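Local coordinates for protein afamin (Homo sapiens, PDB 6FAK) that carries hydrophobic molecules in body fluids, binds vitamin E and keeps lipidated Wnt proteins soluble and active, at residues Gly210-Leu222 with Leu234-Asp246. Numbering follows the deposited sequence.
Sequences GTKVVHFIYIAIL and LISLVEDVSSNYD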
ATOM      1  N   GLY A 210       0.234   8.872 -14.819  0.58 28.51           N
ATOM      2  CA  GLY A 210       0.496   8.124 -16.039  0.58 28.78           C
ATOM      3  C   GLY A 210       1.786   7.310 -15.973  0.58 28.81           C
ATOM      4  O   GLY A 210       2.642   7.548 -15.115  0.58 27.69           O
ATOM      5  N   THR A 211       1.903   6.333 -16.868  0.58 30.45           N
ATOM      6  CA  THR A 211       3.068   5.418 -16.882  0.58 33.50           C
ATOM      7  C   THR A 211       4.423   6.144 -17.085  0.58 34.45           C
ATOM      8  O   THR A 211       5.455   5.657 -16.641  0.58 35.05           O
ATOM      9  CB  THR A 211       2.927   4.251 -17.919  0.58 35.74           C
ATOM     10  OG1 THR A 211       3.007   4.750 -19.258  0.58 39.97           O
ATOM     11  CG2 THR A 211       1.626   3.477 -17.769  0.58 34.84           C
ATOM     12  N   LYS A 212       4.411   7.299 -17.739  0.58 37.91           N
ATOM     13  CA  LYS A 212       5.647   8.013 -18.101  0.58 44.74           C
ATOM     14  C   LYS A 212       6.476   8.597 -16.951  0.58 43.39           C
ATOM     15  O   LYS A 212       7.663   8.827 -17.115  0.58 40.45           O
ATOM     16  CB  LYS A 212       5.343   9.150 -19.103  0.58 50.04           C
ATOM     17  CG  LYS A 212       5.005   8.698 -20.513  0.58 54.91           C
ATOM     18  CD  LYS A 212       4.631   9.863 -21.437  0.58 61.55           C
ATOM     19  CE  LYS A 212       5.728  10.919 -21.564  0.58 63.45           C
ATOM     20  NZ  LYS A 212       5.506  12.123 -20.708  0.58 66.63           N
ATOM     21  N   VAL A 213       5.797   8.958 -15.861  1.00 47.39           N
ATOM     22  CA  VAL A 213       6.333   9.514 -14.661  1.00 42.54           C
ATOM     23  C   VAL A 213       6.592   8.323 -13.774  1.00 38.25           C
ATOM     24  O   VAL A 213       7.620   8.227 -13.095  1.00 42.39           O
ATOM     25  CB  VAL A 213       5.266  10.424 -14.010  1.00 45.96           C
ATOM     26  CG1 VAL A 213       5.598  10.706 -12.567  1.00 42.74           C
ATOM     27  CG2 VAL A 213       5.037  11.678 -14.872  1.00 46.88           C
ATOM     28  N   VAL A 214       5.652   7.395 -13.779  1.00 34.60           N
ATOM     29  CA  VAL A 214       5.707   6.311 -12.846  1.00 33.69           C
ATOM     30  C   VAL A 214       6.748   5.273 -13.116  1.00 32.55           C
ATOM     31  O   VAL A 214       7.274   4.783 -12.150  1.00 38.84           O
ATOM     32  CB  VAL A 214       4.264   5.764 -12.549  1.00 38.56           C
ATOM     33  CG1 VAL A 214       4.268   4.529 -11.660  1.00 39.28           C
ATOM     34  CG2 VAL A 214       3.458   6.862 -11.881  1.00 38.38           C
ATOM     35  N   HIS A 215       7.133   4.980 -14.371  0.58 31.47           N
ATOM     36  CA  HIS A 215       8.159   3.940 -14.627  0.58 28.92           C
ATOM     37  C   HIS A 215       9.604   4.340 -14.201  0.58 27.59           C
ATOM     38  O   HIS A 215      10.528   3.495 -14.159  0.58 26.97           O
ATOM     39  CB  HIS A 215       8.149   3.494 -16.087  0.58 28.96           C
ATOM     40  CG  HIS A 215       8.977   4.347 -16.991  0.58 28.71           C
ATOM     41  ND1 HIS A 215       8.574   5.602 -17.403  0.58 28.17           N
ATOM     42  CD2 HIS A 215      10.180   4.131 -17.574  0.58 28.99           C
ATOM     43  CE1 HIS A 215       9.510   6.139 -18.166  0.58 28.55           C
ATOM     44  NE2 HIS A 215      10.481   5.259 -18.311  0.58 28.88           N
ATOM     45  N   PHE A 216       9.791   5.601 -13.836  1.00 26.73           N
ATOM     46  CA  PHE A 216      10.983   5.990 -13.079  1.00 26.66           C
ATOM     47  C   PHE A 216      11.121   5.291 -11.714  1.00 26.07           C
ATOM     48  O   PHE A 216      12.241   4.953 -11.280  1.00 24.83           O
ATOM     49  CB  PHE A 216      11.145   7.509 -13.034  1.00 27.77           C
ATOM     50  CG  PHE A 216      11.689   8.053 -14.316  1.00 28.68           C
ATOM     51  CD1 PHE A 216      10.880   8.140 -15.465  1.00 30.68           C
ATOM     52  CD2 PHE A 216      13.022   8.376 -14.439  1.00 29.01           C
ATOM     53  CE1 PHE A 216      11.394   8.615 -16.679  1.00 30.56           C
ATOM     54  CE2 PHE A 216      13.546   8.829 -15.655  1.00 29.04           C
ATOM     55  CZ  PHE A 216      12.757   8.933 -16.774  1.00 29.38           C
ATOM     56  N   ILE A 217       9.975   4.995 -11.109  1.00 25.62           N
ATOM     57  CA  ILE A 217       9.939   4.197  -9.901  1.00 26.43           C
ATOM     58  C   ILE A 217      10.583   2.832 -10.130  1.00 26.28           C
ATOM     59  O   ILE A 217      11.340   2.398  -9.303  1.00 25.85           O
ATOM     60  CB  ILE A 217       8.492   3.965  -9.365  1.00 27.30           C
ATOM     61  CG1 ILE A 217       7.895   5.266  -8.889  1.00 28.61           C
ATOM     62  CG2 ILE A 217       8.472   2.936  -8.213  1.00 27.79           C
ATOM     63  CD1 ILE A 217       6.436   5.115  -8.496  1.00 29.34           C
ATOM     64  N   TYR A 218      10.257   2.163 -11.238  1.00 26.81           N
ATOM     65  CA  TYR A 218      10.744   0.820 -11.498  1.00 27.94           C
ATOM     66  C   TYR A 218      12.220   0.861 -11.877  1.00 27.03           C
ATOM     67  O   TYR A 218      12.996  -0.059 -11.563  1.00 26.83           O
ATOM     68  CB  TYR A 218       9.906   0.067 -12.583  1.00 30.75           C
ATOM     69  CG  TYR A 218       8.399   0.356 -12.666  1.00 33.97           C
ATOM     70  CD1 TYR A 218       7.580   0.272 -11.528  1.00 34.28           C
ATOM     71  CD2 TYR A 218       7.782   0.635 -13.895  1.00 34.14           C
ATOM     72  CE1 TYR A 218       6.202   0.545 -11.614  1.00 34.64           C
ATOM     73  CE2 TYR A 218       6.410   0.857 -13.997  1.00 34.58           C
ATOM     74  CZ  TYR A 218       5.613   0.833 -12.851  1.00 35.55           C
ATOM     75  OH  TYR A 218       4.255   1.122 -12.953  1.00 37.21           O
ATOM     76  N   ILE A 219      12.637   1.906 -12.586  1.00 25.83           N
ATOM     77  CA  ILE A 219      14.066   2.042 -12.903  1.00 25.74           C
ATOM     78  C   ILE A 219      14.822   2.160 -11.605  1.00 25.65           C
ATOM     79  O   ILE A 219      15.860   1.488 -11.403  1.00 25.76           O
ATOM     80  CB  ILE A 219      14.386   3.254 -13.815  1.00 25.73           C
ATOM     81  CG1 ILE A 219      13.778   3.093 -15.218  1.00 25.71           C
ATOM     82  CG2 ILE A 219      15.917   3.436 -13.923  1.00 25.99           C
ATOM     83  CD1 ILE A 219      13.634   4.404 -15.989  1.00 25.52           C
ATOM     84  N   ALA A 220      14.321   3.009 -10.704  1.00 25.23           N
ATOM     85  CA  ALA A 220      15.052   3.229  -9.451  1.00 25.46           C
ATOM     86  C   ALA A 220      15.128   1.956  -8.611  1.00 25.99           C
ATOM     87  O   ALA A 220      16.186   1.635  -8.167  1.00 26.42           O
ATOM     88  CB  ALA A 220      14.477   4.380  -8.639  1.00 25.03           C
ATOM     89  N   ILE A 221      14.009   1.227  -8.437  1.00 26.60           N
ATOM     90  CA  ILE A 221      13.966   0.017  -7.603  1.00 27.25           C
ATOM     91  C   ILE A 221      14.800  -1.114  -8.206  1.00 28.34           C
ATOM     92  O   ILE A 221      15.574  -1.791  -7.492  1.00 27.48           O
ATOM     93  CB  ILE A 221      12.521  -0.516  -7.418  1.00 27.96           C
ATOM     94  CG1 ILE A 221      11.701   0.424  -6.528  1.00 28.18           C
ATOM     95  CG2 ILE A 221      12.510  -1.924  -6.775  1.00 28.82           C
ATOM     96  CD1 ILE A 221      10.197   0.165  -6.606  1.00 29.21           C
ATOM     97  N   LEU A 222      14.596  -1.378  -9.502  1.00 29.17           N
ATOM     98  CA  LEU A 222      15.362  -2.460 -10.170  1.00 29.83           C
ATOM     99  C   LEU A 222      16.895  -2.210 -10.230  1.00 29.28           C
ATOM    100  O   LEU A 222      17.728  -3.151 -10.147  1.00 28.48           O
ATOM    101  CB  LEU A 222      14.751  -2.734 -11.527  1.00 31.04           C
ATOM    102  CG  LEU A 222      13.283  -3.213 -11.556  1.00 32.84           C
ATOM    103  CD1 LEU A 222      12.720  -3.253 -12.949  1.00 34.62           C
ATOM    104  CD2 LEU A 222      13.208  -4.615 -10.940  1.00 34.90           C
ATOM    105  N   LEU A 234      18.003  -3.722 -18.308  1.00 29.25           N
ATOM    106  CA  LEU A 234      17.153  -3.002 -17.343  1.00 29.53           C
ATOM    107  C   LEU A 234      15.938  -2.331 -18.015  1.00 28.54           C
ATOM    108  O   LEU A 234      14.776  -2.473 -17.562  1.00 27.21           O
ATOM    109  CB  LEU A 234      18.013  -1.990 -16.590  1.00 31.18           C
ATOM    110  CG  LEU A 234      17.507  -1.100 -15.445  1.00 32.69           C
ATOM    111  CD1 LEU A 234      16.783   0.092 -15.930  1.00 34.17           C
ATOM    112  CD2 LEU A 234      16.632  -1.886 -14.514  1.00 34.10           C
ATOM    113  N   ILE A 235      16.175  -1.616 -19.107  1.00 28.45           N
ATOM    114  CA  ILE A 235      15.064  -0.978 -19.824  1.00 29.22           C
ATOM    115  C   ILE A 235      14.087  -2.021 -20.326  1.00 30.27           C
ATOM    116  O   ILE A 235      12.892  -1.867 -20.162  1.00 30.30           O
ATOM    117  CB  ILE A 235      15.510  -0.016 -20.952  1.00 29.53           C
ATOM    118  CG1 ILE A 235      16.225   1.184 -20.349  1.00 29.24           C
ATOM    119  CG2 ILE A 235      14.344   0.412 -21.834  1.00 29.65           C
ATOM    120  CD1 ILE A 235      15.472   1.979 -19.320  1.00 29.81           C
ATOM    121  N   SER A 236      14.591  -3.125 -20.829  1.00 30.34           N
ATOM    122  CA  SER A 236      13.742  -4.209 -21.269  1.00 30.97           C
ATOM    123  C   SER A 236      12.873  -4.796 -20.129  1.00 30.89           C
ATOM    124  O   SER A 236      11.657  -5.038 -20.308  1.00 30.56           O
ATOM    125  CB  SER A 236      14.605  -5.298 -21.929  1.00 32.29           C
ATOM    126  OG  SER A 236      13.764  -6.275 -22.472  1.00 34.22           O
ATOM    127  N   LEU A 237      13.486  -4.948 -18.960  1.00 30.00           N
ATOM    128  CA  LEU A 237      12.807  -5.465 -17.777  1.00 30.57           C
ATOM    129  C   LEU A 237      11.755  -4.465 -17.282  1.00 29.55           C
ATOM    130  O   LEU A 237      10.654  -4.859 -16.909  1.00 28.81           O
ATOM    131  CB  LEU A 237      13.817  -5.783 -16.684  1.00 31.01           C
ATOM    132  CG  LEU A 237      13.368  -6.404 -15.379  1.00 32.73           C
ATOM    133  CD1 LEU A 237      12.610  -7.710 -15.638  1.00 34.23           C
ATOM    134  CD2 LEU A 237      14.551  -6.614 -14.454  1.00 33.02           C
ATOM    135  N   VAL A 238      12.113  -3.188 -17.284  1.00 28.96           N
ATOM    136  CA  VAL A 238      11.215  -2.122 -16.910  1.00 29.13           C
ATOM    137  C   VAL A 238       9.954  -2.118 -17.776  1.00 29.56           C
ATOM    138  O   VAL A 238       8.860  -1.887 -17.233  1.00 28.63           O
ATOM    139  CB  VAL A 238      11.884  -0.753 -16.924  1.00 29.26           C
ATOM    140  CG1 VAL A 238      10.862   0.400 -16.909  1.00 29.50           C
ATOM    141  CG2 VAL A 238      12.847  -0.645 -15.760  1.00 29.62           C
ATOM    142  N   GLU A 239      10.092  -2.367 -19.080  1.00 30.29           N
ATOM    143  CA  GLU A 239       8.926  -2.522 -19.968  1.00 31.95           C
ATOM    144  C   GLU A 239       7.979  -3.648 -19.545  1.00 31.23           C
ATOM    145  O   GLU A 239       6.752  -3.434 -19.512  1.00 30.01           O
ATOM    146  CB  GLU A 239       9.348  -2.722 -21.441  1.00 35.95           C
ATOM    147  CG  GLU A 239       9.944  -1.475 -22.053  1.00 39.85           C
ATOM    148  CD  GLU A 239       8.915  -0.651 -22.796  1.00 44.01           C
ATOM    149  OE1 GLU A 239       7.728  -0.604 -22.380  1.00 44.50           O
ATOM    150  OE2 GLU A 239       9.282  -0.059 -23.831  1.00 49.70           O
ATOM    151  N   ASP A 240       8.542  -4.800 -19.177  1.00 30.56           N
ATOM    152  CA  ASP A 240       7.763  -5.909 -18.656  1.00 30.78           C
ATOM    153  C   ASP A 240       7.080  -5.569 -17.317  1.00 29.12           C
ATOM    154  O   ASP A 240       5.877  -5.874 -17.131  1.00 28.56           O
ATOM    155  CB  ASP A 240       8.604  -7.178 -18.507  1.00 32.92           C
ATOM    156  CG  ASP A 240       9.005  -7.830 -19.854  1.00 37.41           C
ATOM    157  OD1 ASP A 240       8.500  -7.471 -20.939  1.00 38.67           O
ATOM    158  OD2 ASP A 240       9.872  -8.735 -19.818  1.00 40.15           O
ATOM    159  N   VAL A 241       7.818  -4.925 -16.407  1.00 27.45           N
ATOM    160  CA  VAL A 241       7.257  -4.517 -15.148  1.00 27.04           C
ATOM    161  C   VAL A 241       6.115  -3.504 -15.317  1.00 27.18           C
ATOM    162  O   VAL A 241       5.078  -3.653 -14.642  1.00 26.78           O
ATOM    163  CB  VAL A 241       8.333  -3.980 -14.187  1.00 26.68           C
ATOM    164  CG1 VAL A 241       7.708  -3.509 -12.910  1.00 26.70           C
ATOM    165  CG2 VAL A 241       9.321  -5.064 -13.837  1.00 26.93           C
ATOM    166  N   SER A 242       6.300  -2.498 -16.177  0.66 26.68           N
ATOM    167  CA  SER A 242       5.274  -1.496 -16.398  0.66 26.91           C
ATOM    168  C   SER A 242       3.962  -2.119 -16.946  0.66 27.49           C
ATOM    169  O   SER A 242       2.878  -1.814 -16.445  0.66 26.76           O
ATOM    170  CB  SER A 242       5.789  -0.363 -17.281  0.66 27.04           C
ATOM    171  OG  SER A 242       4.765   0.540 -17.595  0.66 26.86           O
ATOM    172  N   SER A 243       4.073  -3.001 -17.939  1.00 28.48           N
ATOM    173  CA  SER A 243       2.920  -3.793 -18.416  1.00 30.14           C
ATOM    174  C   SER A 243       2.274  -4.598 -17.304  1.00 29.97           C
ATOM    175  O   SER A 243       1.057  -4.622 -17.197  1.00 30.86           O
ATOM    176  CB  SER A 243       3.344  -4.745 -19.594  1.00 32.50           C
ATOM    177  OG  SER A 243       3.665  -3.898 -20.673  1.00 36.08           O
ATOM    178  N   ASN A 244       3.086  -5.227 -16.460  1.00 30.34           N
ATOM    179  CA  ASN A 244       2.628  -5.967 -15.314  1.00 30.89           C
ATOM    180  C   ASN A 244       1.788  -5.096 -14.371  1.00 31.02           C
ATOM    181  O   ASN A 244       0.676  -5.497 -13.983  1.00 31.03           O
ATOM    182  CB  ASN A 244       3.850  -6.548 -14.587  1.00 32.32           C
ATOM    183  CG  ASN A 244       3.517  -7.607 -13.569  1.00 34.79           C
ATOM    184  OD1 ASN A 244       2.363  -8.032 -13.401  1.00 35.54           O
ATOM    185  ND2 ASN A 244       4.573  -8.098 -12.911  1.00 36.22           N
ATOM    186  N   TYR A 245       2.288  -3.919 -13.998  1.00 30.00           N
ATOM    187  CA  TYR A 245       1.466  -2.964 -13.230  1.00 30.12           C
ATOM    188  C   TYR A 245       0.206  -2.483 -13.973  1.00 29.43           C
ATOM    189  O   TYR A 245      -0.808  -2.356 -13.348  1.00 28.43           O
ATOM    190  CB  TYR A 245       2.256  -1.749 -12.728  1.00 30.55           C
ATOM    191  CG  TYR A 245       2.989  -2.092 -11.513  1.00 31.48           C
ATOM    192  CD1 TYR A 245       2.409  -1.916 -10.268  1.00 31.43           C
ATOM    193  CD2 TYR A 245       4.250  -2.607 -11.577  1.00 32.86           C
ATOM    194  CE1 TYR A 245       3.090  -2.249  -9.130  1.00 32.71           C
ATOM    195  CE2 TYR A 245       4.931  -2.939 -10.441  1.00 33.80           C
ATOM    196  CZ  TYR A 245       4.332  -2.754  -9.214  1.00 34.05           C
ATOM    197  OH  TYR A 245       4.981  -3.136  -8.081  1.00 38.10           O
ATOM    198  N   ASP A 246       0.268  -2.252 -15.283  1.00 29.63           N
ATOM    199  CA  ASP A 246      -0.916  -1.830 -16.013  1.00 31.35           C
ATOM    200  C   ASP A 246      -2.104  -2.820 -15.777  1.00 30.40           C
ATOM    201  O   ASP A 246      -3.234  -2.380 -15.490  1.00 30.84           O
ATOM    202  CB  ASP A 246      -0.671  -1.628 -17.530  1.00 33.51           C
ATOM    203  CG  ASP A 246       0.169  -0.355 -17.851  1.00 40.30           C
ATOM    204  OD1 ASP A 246       0.367   0.540 -16.975  1.00 41.24           O
ATOM    205  OD2 ASP A 246       0.679  -0.299 -18.997  1.00 42.41           O
TER
HETATM  206  O   HOH W   1       2.859   0.873 -15.599  1.00 36.41           O
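Tyr218 projects from segment 210-222 as a knob into the hole formed by Val238, Val241, Ser242 and Tyr245. Its CB points toward 234-246, and a rotation short of staggered (chi1 -33°, CG roughly anti to the carbonyl carbon) sets CG 3.9 Å from Val241 CG1, a methyl making a CH-pi contact over one ring face; Val214 O lies over the other. Farther out, Tyr218 CE2 comes within 3.5 Å of Ser242 CA, while CE1, at the opposite edge, is 3.7 Å from Tyr245 CD2. The tyrosine rings lie nearly parallel, planes 14° apart, but displaced, centroids 5.1 Å apart. At the tip, OH lies 3.5 Å from Tyr245 CB and hydrogen-bonds a water (3.0 Å) that donates to Ser242 O and Asp246 OD1. The two helices, at 126° with axes 9.7 Å apart here, belong to the all-helical second albumin domain, within the region forming its hydrophobic-ligand pocket. One turn on, Leu222 is a second knob, among Leu234, Leu237, Val238 and Val241, its CD1 3.8 Å from Val238 CG2. A leucine in place of Tyr218 would probably cost the bridging water one partner and Tyr245 the ring alongside it. Beside this row, Ile219 CG1 packs against Val238 CG2.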